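Local coordinates for xylanase and alpha-amylase inhibitor protein (Scadoxus multiflorus, PDB 3MU7) that inhibits xylanase and alpha-amylase and is built on the TIM-barrel fold of glycosyl hydrolase family 18, at residues F34-G39 / A45-G50; H97-L102 / S108-F113; V7-G10 / D14-S17. One frame throughout, in Å; residues are numbered along the deposited sequence.

Interaction 1: F34-G39 / A45-G50; sequences FLNTFG and ALDISG
Phe34 O accepts the hydrogen bond of Asp47 N at 2.8 Å, met almost head-on, with a C=O...donor angle of 176°. The same two residues are joined a second time, since Phe34 N donates to Asp47 O, which it approaches from above the carbonyl plane. Farther along, Ala45 N gives a bond of 3.0 Å to Thr37 O, whereas Ala45 O receives two weak ones, from Asn36 N and Thr37 N. Two residues thus face one, which is a classic beta bulge. It lies in a hairpin in which barrel strand 29-37 turns back antiparallel to the short, weakly bonded strand 45-46, a side arm on the parallel barrel. Leu35 CD1 packs against Leu46 CD2 at 3.8 Å, and the CB atoms of the paired Thr37 and Ala45 lie 3.7 Å apart. Asn36 lays its amide over Asp47 CB, the amide and carboxylate planes turned 74° to each other, and the polar ends meet through water 1, which accepts from Asn36 ND2 and donates to Asp47 OD2. Asp47 swings its carboxylate opposite its own backbone N (chi1 -177°), which brings OD1 to Ser49 N and closes an Asx turn at 3.1 Å.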
loop_
_atom_site.group_PDB
_atom_site.type_symbol
_atom_site.label_atom_id
_atom_site.label_comp_id
_atom_site.label_asym_id
_atom_site.label_seq_id
_atom_site.Cartn_x
_atom_site.Cartn_y
_atom_site.Cartn_z
ATOM N N PHE A 34 3.845 5.395 -7.629
ATOM C CA PHE A 34 2.982 4.329 -8.162
ATOM C C PHE A 34 3.404 3.955 -9.569
ATOM O O PHE A 34 3.907 4.799 -10.330
ATOM C CB PHE A 34 1.523 4.806 -8.260
ATOM C CG PHE A 34 0.895 5.069 -6.934
ATOM C CD1 PHE A 34 0.330 4.030 -6.205
ATOM C CD2 PHE A 34 0.914 6.347 -6.388
ATOM C CE1 PHE A 34 -0.218 4.263 -4.951
ATOM C CE2 PHE A 34 0.379 6.590 -5.135
ATOM C CZ PHE A 34 -0.187 5.547 -4.412
ATOM N N LEU A 35 3.176 2.698 -9.938
ATOM C CA LEU A 35 3.111 2.337 -11.350
ATOM C C LEU A 35 1.689 2.692 -11.770
ATOM O O LEU A 35 0.755 1.896 -11.598
ATOM C CB LEU A 35 3.403 0.853 -11.563
ATOM C CG LEU A 35 3.607 0.465 -13.032
ATOM C CD1 LEU A 35 5.032 0.763 -13.475
ATOM C CD2 LEU A 35 3.276 -0.999 -13.279
ATOM N N ASN A 36 1.525 3.913 -12.273
ATOM C CA ASN A 36 0.201 4.472 -12.516
ATOM C C ASN A 36 -0.249 4.422 -13.972
ATOM O O ASN A 36 -1.319 4.937 -14.307
ATOM C CB ASN A 36 0.141 5.913 -12.008
ATOM C CG ASN A 36 0.829 6.880 -12.942
ATOM O OD1 ASN A 36 1.777 6.522 -13.644
ATOM N ND2 ASN A 36 0.341 8.119 -12.970
ATOM N N THR A 37 0.571 3.807 -14.817
ATOM C CA THR A 37 0.302 3.719 -16.244
ATOM C C THR A 37 0.525 2.288 -16.690
ATOM O O THR A 37 1.623 1.752 -16.547
ATOM C CB THR A 37 1.241 4.651 -17.029
ATOM O OG1 THR A 37 1.116 5.982 -16.523
ATOM C CG2 THR A 37 0.904 4.644 -18.514
ATOM N N PHE A 38 -0.540 1.675 -17.197
ATOM C CA PHE A 38 -0.490 0.347 -17.798
ATOM C C PHE A 38 -1.827 0.028 -18.434
ATOM O O PHE A 38 -2.816 0.695 -18.167
ATOM C CB PHE A 38 -0.107 -0.750 -16.780
ATOM C CG PHE A 38 -0.977 -0.800 -15.546
ATOM C CD1 PHE A 38 -2.232 -1.408 -15.569
ATOM C CD2 PHE A 38 -0.522 -0.264 -14.350
ATOM C CE1 PHE A 38 -3.023 -1.469 -14.413
ATOM C CE2 PHE A 38 -1.301 -0.328 -13.194
ATOM C CZ PHE A 38 -2.550 -0.929 -13.226
ATOM N N GLY A 39 -1.833 -1.005 -19.272
ATOM C CA GLY A 39 -3.052 -1.501 -19.889
ATOM C C GLY A 39 -3.494 -0.698 -21.089
ATOM O O GLY A 39 -3.058 0.440 -21.294
ATOM N N ALA A 45 4.479 2.630 -16.943
ATOM C CA ALA A 45 5.241 3.790 -16.490
ATOM C C ALA A 45 5.007 4.061 -15.015
ATOM O O ALA A 45 3.905 3.866 -14.491
ATOM C CB ALA A 45 4.902 5.028 -17.324
ATOM N N LEU A 46 6.079 4.485 -14.361
ATOM C CA LEU A 46 6.054 4.940 -12.984
ATOM C C LEU A 46 5.760 6.427 -12.923
ATOM O O LEU A 46 6.239 7.205 -13.753
ATOM C CB LEU A 46 7.423 4.708 -12.357
ATOM C CG LEU A 46 7.846 3.263 -12.112
ATOM C CD1 LEU A 46 9.345 3.202 -11.899
ATOM C CD2 LEU A 46 7.100 2.649 -10.922
ATOM N N ASP A 47 4.974 6.823 -11.933
ATOM C CA ASP A 47 4.938 8.210 -11.498
ATOM C C ASP A 47 5.314 8.179 -10.028
ATOM O O ASP A 47 4.464 7.928 -9.164
ATOM C CB ASP A 47 3.568 8.852 -11.714
ATOM C CG ASP A 47 3.541 10.318 -11.330
ATOM O OD1 ASP A 47 4.490 10.804 -10.685
ATOM O OD2 ASP A 47 2.538 10.988 -11.668
ATOM N N ILE A 48 6.595 8.396 -9.761
ATOM C CA ILE A 48 7.111 8.472 -8.402
ATOM C C ILE A 48 7.593 9.894 -8.124
ATOM O O ILE A 48 8.655 10.112 -7.543
ATOM C CB ILE A 48 8.205 7.401 -8.123
ATOM C CG1 ILE A 48 9.334 7.444 -9.165
ATOM C CG2 ILE A 48 7.570 6.010 -8.069
ATOM C CD1 ILE A 48 10.554 6.600 -8.786
ATOM N N SER A 49 6.797 10.861 -8.572
ATOM C CA SER A 49 6.989 12.283 -8.265
ATOM C C SER A 49 8.399 12.780 -8.578
ATOM O O SER A 49 8.993 13.536 -7.805
ATOM C CB SER A 49 6.613 12.577 -6.808
ATOM O OG SER A 49 5.307 12.110 -6.526
ATOM N N GLY A 50 8.934 12.339 -9.709
ATOM C CA GLY A 50 10.222 12.825 -10.186
ATOM C C GLY A 50 11.445 12.201 -9.551
ATOM O O GLY A 50 12.556 12.531 -9.946
HETATM O O HOH W 1 1.076 10.521 -14.226
HETATM O O HOH W 2 3.406 7.452 -15.491
#

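Interaction 2: H97-L102 / S108-F113; sequences HKNFLL and SESRPF
Arg111 curls back to reach Leu102 at the end of helix 86-101, although its CB sets out away from that helix. Bends at chi2 (-64°) and chi3 (-57°) reverse the chain, so that CD comes within about 4.1 Å of both Asn99 OD1 and Asn99 O. Beyond it, NE bonds to the carbonyl of Gly114, and CZ sits with the guanidinium face over Asn99 O, 3.5 Å away. At the tip, NH1 and NH2 grip a single atom, Leu102 O, end-on and within the guanidinium plane, at 3.0 Å from NH1 and 3.1 Å from NH2. These two bonds, with that of NE to Gly114 O, fix the rotation of the group. NH1 also forms a salt bridge with Glu109 OE1 within its own segment, and this oxygen accepts from Ala105 N as well. The backbone of Arg111 is held in turn: its N donates to Asn99 OD1 at 2.8 Å, while Asn99 ND2 reaches back to Tyr95 O in the helix. Water 3 adds a bridge, donating to Asn99 O and accepting from Phe113 N. Toward the end of 108-113 the contact becomes apolar. Phe100 CZ touches Pro112 CB, and the edge of the Phe100 ring, led by CE1, points at the face of Phe113 in a T-shaped pair with planes at 72°. A loop folded back on the C-terminal end of its helix in this way belongs to the alpha-to-beta connections of a TIM barrel, here the passage from helix 86-101 to strand 120-125.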
loop_
_atom_site.group_PDB
_atom_site.type_symbol
_atom_site.label_atom_id
_atom_site.label_comp_id
_atom_site.label_asym_id
_atom_site.label_seq_id
_atom_site.Cartn_x
_atom_site.Cartn_y
_atom_site.Cartn_z
ATOM N N HIS A 97 6.894 -9.278 -12.329
ATOM C CA HIS A 97 7.707 -10.395 -11.868
ATOM C C HIS A 97 9.148 -10.308 -12.321
ATOM O O HIS A 97 10.046 -10.415 -11.501
ATOM C CB HIS A 97 7.072 -11.703 -12.338
ATOM C CG HIS A 97 7.617 -12.909 -11.653
ATOM N ND1 HIS A 97 7.941 -14.033 -12.351
ATOM C CD2 HIS A 97 7.816 -13.192 -10.352
ATOM C CE1 HIS A 97 8.356 -14.948 -11.510
ATOM N NE2 HIS A 97 8.335 -14.458 -10.299
ATOM N N LYS A 98 9.326 -10.100 -13.605
ATOM C CA LYS A 98 10.670 -10.065 -14.176
ATOM C C LYS A 98 11.474 -8.861 -13.706
ATOM O O LYS A 98 12.677 -8.964 -13.475
ATOM C CB LYS A 98 10.607 -10.063 -15.704
ATOM C CG LYS A 98 10.186 -11.389 -16.313
ATOM C CD LYS A 98 10.326 -11.350 -17.825
ATOM C CE LYS A 98 10.089 -12.717 -18.448
ATOM N NZ LYS A 98 10.354 -12.710 -19.915
ATOM N N ASN A 99 10.816 -7.716 -13.564
ATOM C CA ASN A 99 11.537 -6.472 -13.307
ATOM C C ASN A 99 11.707 -6.082 -11.850
ATOM O O ASN A 99 12.645 -5.348 -11.523
ATOM C CB ASN A 99 10.913 -5.328 -14.086
ATOM C CG ASN A 99 11.252 -5.393 -15.545
ATOM O OD1 ASN A 99 12.395 -5.150 -15.929
ATOM N ND2 ASN A 99 10.272 -5.734 -16.375
ATOM N N PHE A 100 10.818 -6.563 -10.984
ATOM C CA PHE A 100 10.788 -6.130 -9.589
ATOM C C PHE A 100 10.848 -7.270 -8.586
ATOM O O PHE A 100 11.288 -7.058 -7.465
ATOM C CB PHE A 100 9.534 -5.286 -9.302
ATOM C CG PHE A 100 9.441 -4.024 -10.116
ATOM C CD1 PHE A 100 10.122 -2.869 -9.731
ATOM C CD2 PHE A 100 8.651 -3.982 -11.261
ATOM C CE1 PHE A 100 10.025 -1.697 -10.491
ATOM C CE2 PHE A 100 8.548 -2.822 -12.017
ATOM C CZ PHE A 100 9.235 -1.677 -11.631
ATOM N N LEU A 101 10.390 -8.462 -8.958
ATOM C CA LEU A 101 10.220 -9.528 -7.967
ATOM C C LEU A 101 11.244 -10.648 -8.068
ATOM O O LEU A 101 11.282 -11.542 -7.222
ATOM C CB LEU A 101 8.793 -10.076 -8.024
ATOM C CG LEU A 101 7.687 -9.038 -7.782
ATOM C CD1 LEU A 101 6.324 -9.624 -8.096
ATOM C CD2 LEU A 101 7.722 -8.498 -6.350
ATOM N N LEU A 102 12.066 -10.579 -9.108
ATOM C CA LEU A 102 13.142 -11.531 -9.335
ATOM C C LEU A 102 14.446 -10.770 -9.507
ATOM O O LEU A 102 14.426 -9.609 -9.910
ATOM C CB LEU A 102 12.874 -12.336 -10.607
ATOM C CG LEU A 102 11.721 -13.336 -10.612
ATOM C CD1 LEU A 102 11.538 -13.858 -12.025
ATOM C CD2 LEU A 102 11.977 -14.483 -9.646
ATOM N N SER A 108 17.602 -7.790 -21.514
ATOM C CA SER A 108 16.464 -7.069 -22.083
ATOM C C SER A 108 15.500 -6.424 -21.077
ATOM O O SER A 108 14.687 -5.584 -21.459
ATOM C CB SER A 108 15.696 -7.977 -23.047
ATOM O OG SER A 108 15.145 -9.093 -22.371
ATOM N N GLU A 109 15.590 -6.807 -19.804
ATOM C CA GLU A 109 14.708 -6.249 -18.768
ATOM C C GLU A 109 14.988 -4.767 -18.530
ATOM O O GLU A 109 16.150 -4.358 -18.512
ATOM C CB GLU A 109 14.856 -7.021 -17.454
ATOM C CG GLU A 109 14.428 -8.481 -17.543
ATOM C CD GLU A 109 14.839 -9.308 -16.333
ATOM O OE1 GLU A 109 15.594 -8.785 -15.475
ATOM O OE2 GLU A 109 14.397 -10.470 -16.253
ATOM N N SER A 110 13.925 -3.968 -18.344
ATOM C CA SER A 110 14.089 -2.532 -18.089
ATOM C C SER A 110 14.644 -2.231 -16.664
ATOM O O SER A 110 15.319 -1.217 -16.476
ATOM C CB SER A 110 12.788 -1.772 -18.358
ATOM O OG SER A 110 11.758 -2.214 -17.494
ATOM N N ARG A 111 14.376 -3.139 -15.685
ATOM C CA ARG A 111 14.844 -2.942 -14.311
ATOM C C ARG A 111 14.720 -1.464 -13.829
ATOM O O ARG A 111 15.717 -0.804 -13.549
ATOM C CB ARG A 111 16.302 -3.391 -14.125
ATOM C CG ARG A 111 16.653 -4.759 -14.697
ATOM C CD ARG A 111 15.901 -5.897 -14.006
ATOM N NE ARG A 111 16.110 -5.951 -12.549
ATOM C CZ ARG A 111 15.733 -6.986 -11.799
ATOM N NH1 ARG A 111 15.133 -8.028 -12.349
ATOM N NH2 ARG A 111 15.967 -6.958 -10.484
ATOM N N PRO A 112 13.495 -0.989 -13.726
ATOM C CA PRO A 112 13.337 0.400 -13.270
ATOM C C PRO A 112 14.084 0.751 -12.018
ATOM O O PRO A 112 14.627 1.850 -11.917
ATOM C CB PRO A 112 11.830 0.600 -13.331
ATOM C CG PRO A 112 11.480 -0.166 -14.572
ATOM C CD PRO A 112 12.511 -1.220 -14.799
ATOM N N PHE A 113 14.103 -0.159 -11.042
ATOM C CA PHE A 113 14.819 0.075 -9.782
ATOM C C PHE A 113 16.130 -0.708 -9.747
ATOM O O PHE A 113 16.610 -1.105 -8.676
ATOM C CB PHE A 113 13.941 -0.319 -8.590
ATOM C CG PHE A 113 12.652 0.424 -8.447
ATOM C CD1 PHE A 113 12.446 1.653 -9.090
ATOM C CD2 PHE A 113 11.624 -0.119 -7.682
ATOM C CE1 PHE A 113 11.220 2.323 -8.943
ATOM C CE2 PHE A 113 10.403 0.540 -7.547
ATOM C CZ PHE A 113 10.199 1.770 -8.174
HETATM O O HOH W 3 13.992 -3.068 -10.831
HETATM O O HOH W 4 11.092 -5.105 -19.171
#

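Interaction 3: V7-G10 / D14-S17; sequences VYWG and DERS
Glu15 spreads its carboxylate over one face of the Trp9 indole, CD 3.6 Å above the ring plane and offset toward the rim. The two planes are only 18° apart, so the flat groups are stacked. The CG of Glu15 is wedged between the backbone N and the carbonyl carbon (chi1 75°), and from there the extended chain carries the carboxylate to Gly10. Gly10 N donates a straight but weak bond to Glu15 OE1 at 3.2 Å, and Glu15 OE2 lies 3.0 Å from Gly10 CA. OE2 has stronger polar partners: Ser12 N ties the acid into the loop it helps to close, and His51 NE2 links it to the segment beyond strand 45-46. At Arg16 the backbone takes over: its carbonyl O receives Trp9 NE1 at 2.9 Å, with an N-H...O angle of 162°, in the plane of the indole as well as of the carbonyl. One flat ring is therefore held at its edge by a peptide and covered on a face by an acid. Ser17 follows with its carbonyl carbon 3.5 Å from Trp9 NE1, and its hydroxyl caps Ala20 N, serving as N-cap of helix 18-23. The contact thus closes a beta-to-alpha loop of the TIM barrel. Trp9 stands at the end of barrel strand 5-9, touching Val30 of strand 29-37, Leu18 and Thr21 of helix 18-23 and Ser256 of helix 256-262, while His51 stacks on its ring.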
loop_
_atom_site.group_PDB
_atom_site.type_symbol
_atom_site.label_atom_id
_atom_site.label_comp_id
_atom_site.label_asym_id
_atom_site.label_seq_id
_atom_site.Cartn_x
_atom_site.Cartn_y
_atom_site.Cartn_z
ATOM N N VAL A 7 3.634 2.660 5.354
ATOM C CA VAL A 7 3.549 4.034 4.882
ATOM C C VAL A 7 3.778 4.094 3.378
ATOM O O VAL A 7 4.635 3.378 2.847
ATOM C CB VAL A 7 4.540 4.960 5.661
ATOM C CG1 VAL A 7 5.993 4.656 5.320
ATOM C CG2 VAL A 7 4.219 6.434 5.429
ATOM N N TYR A 8 3.013 4.938 2.698
ATOM C CA TYR A 8 3.271 5.217 1.293
ATOM C C TYR A 8 4.397 6.226 1.151
ATOM O O TYR A 8 4.465 7.214 1.889
ATOM C CB TYR A 8 2.016 5.727 0.602
ATOM C CG TYR A 8 1.072 4.622 0.188
ATOM C CD1 TYR A 8 0.051 4.193 1.037
ATOM C CD2 TYR A 8 1.208 3.995 -1.048
ATOM C CE1 TYR A 8 -0.822 3.178 0.653
ATOM C CE2 TYR A 8 0.336 2.980 -1.445
ATOM C CZ TYR A 8 -0.669 2.576 -0.582
ATOM O OH TYR A 8 -1.554 1.584 -0.942
ATOM N N TRP A 9 5.259 5.967 0.176
ATOM C CA TRP A 9 6.388 6.828 -0.153
ATOM C C TRP A 9 6.351 7.084 -1.657
ATOM O O TRP A 9 5.856 6.246 -2.419
ATOM C CB TRP A 9 7.708 6.151 0.252
ATOM C CG TRP A 9 8.901 7.029 0.038
ATOM C CD1 TRP A 9 9.455 7.879 0.945
ATOM C CD2 TRP A 9 9.660 7.172 -1.170
ATOM N NE1 TRP A 9 10.525 8.539 0.382
ATOM C CE2 TRP A 9 10.665 8.130 -0.915
ATOM C CE3 TRP A 9 9.602 6.575 -2.435
ATOM C CZ2 TRP A 9 11.594 8.520 -1.885
ATOM C CZ3 TRP A 9 10.527 6.965 -3.402
ATOM C CH2 TRP A 9 11.512 7.925 -3.114
ATOM N N GLY A 10 6.851 8.242 -2.088
ATOM C CA GLY A 10 6.992 8.527 -3.512
ATOM C C GLY A 10 6.105 9.640 -4.026
ATOM O O GLY A 10 6.092 9.908 -5.226
ATOM N N ASP A 14 10.130 16.528 -3.234
ATOM C CA ASP A 14 10.917 17.094 -2.144
ATOM C C ASP A 14 10.778 16.350 -0.828
ATOM O O ASP A 14 11.227 16.843 0.202
ATOM C CB ASP A 14 10.578 18.567 -1.961
ATOM C CG ASP A 14 10.819 19.354 -3.217
ATOM O OD1 ASP A 14 11.957 19.338 -3.718
ATOM O OD2 ASP A 14 9.857 19.947 -3.730
ATOM N N GLU A 15 10.187 15.160 -0.851
ATOM C CA GLU A 15 9.988 14.407 0.381
ATOM C C GLU A 15 11.295 13.834 0.931
ATOM O O GLU A 15 12.276 13.642 0.205
ATOM C CB GLU A 15 8.972 13.283 0.176
ATOM C CG GLU A 15 9.508 12.098 -0.607
ATOM C CD GLU A 15 8.404 11.142 -1.002
ATOM O OE1 GLU A 15 7.767 10.568 -0.090
ATOM O OE2 GLU A 15 8.182 10.958 -2.218
ATOM N N ARG A 16 11.273 13.542 2.225
ATOM C CA ARG A 16 12.319 12.778 2.894
ATOM C C ARG A 16 12.645 11.535 2.056
ATOM O O ARG A 16 11.732 10.823 1.608
ATOM C CB ARG A 16 11.806 12.373 4.279
ATOM C CG ARG A 16 12.738 11.466 5.077
ATOM C CD ARG A 16 12.125 11.042 6.410
ATOM N NE ARG A 16 10.874 10.306 6.211
ATOM C CZ ARG A 16 9.988 10.051 7.169
ATOM N NH1 ARG A 16 10.201 10.456 8.419
ATOM N NH2 ARG A 16 8.877 9.398 6.868
ATOM N N SER A 17 13.932 11.268 1.847
ATOM C CA SER A 17 14.363 10.179 0.982
ATOM C C SER A 17 13.835 8.824 1.455
ATOM O O SER A 17 13.476 8.648 2.622
ATOM C CB SER A 17 15.886 10.125 0.906
ATOM O OG SER A 17 16.408 9.646 2.125
#

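How the interactions relate
From the N terminus, interaction 3 comes first and closes the short loop between strand 5-9 and helix 18-23. Interaction 1 then closes the hairpin turn that follows strand 29-37, the barrel neighbour of strand 5-9, and interaction 2 closes the loop between helix 86-101 and the segment leading to strand 120-125. The three stand in series; none nests within or crosses another. Interaction 1 is the common neighbour: Ser49 OG probably bonds to Gly10 O and Phe34 packs on Tyr8, while Leu46 CD1 lies 3.6 Å from Phe113 CE1. Interactions 2 and 3 do not touch, their nearest atoms being about 7 Å apart.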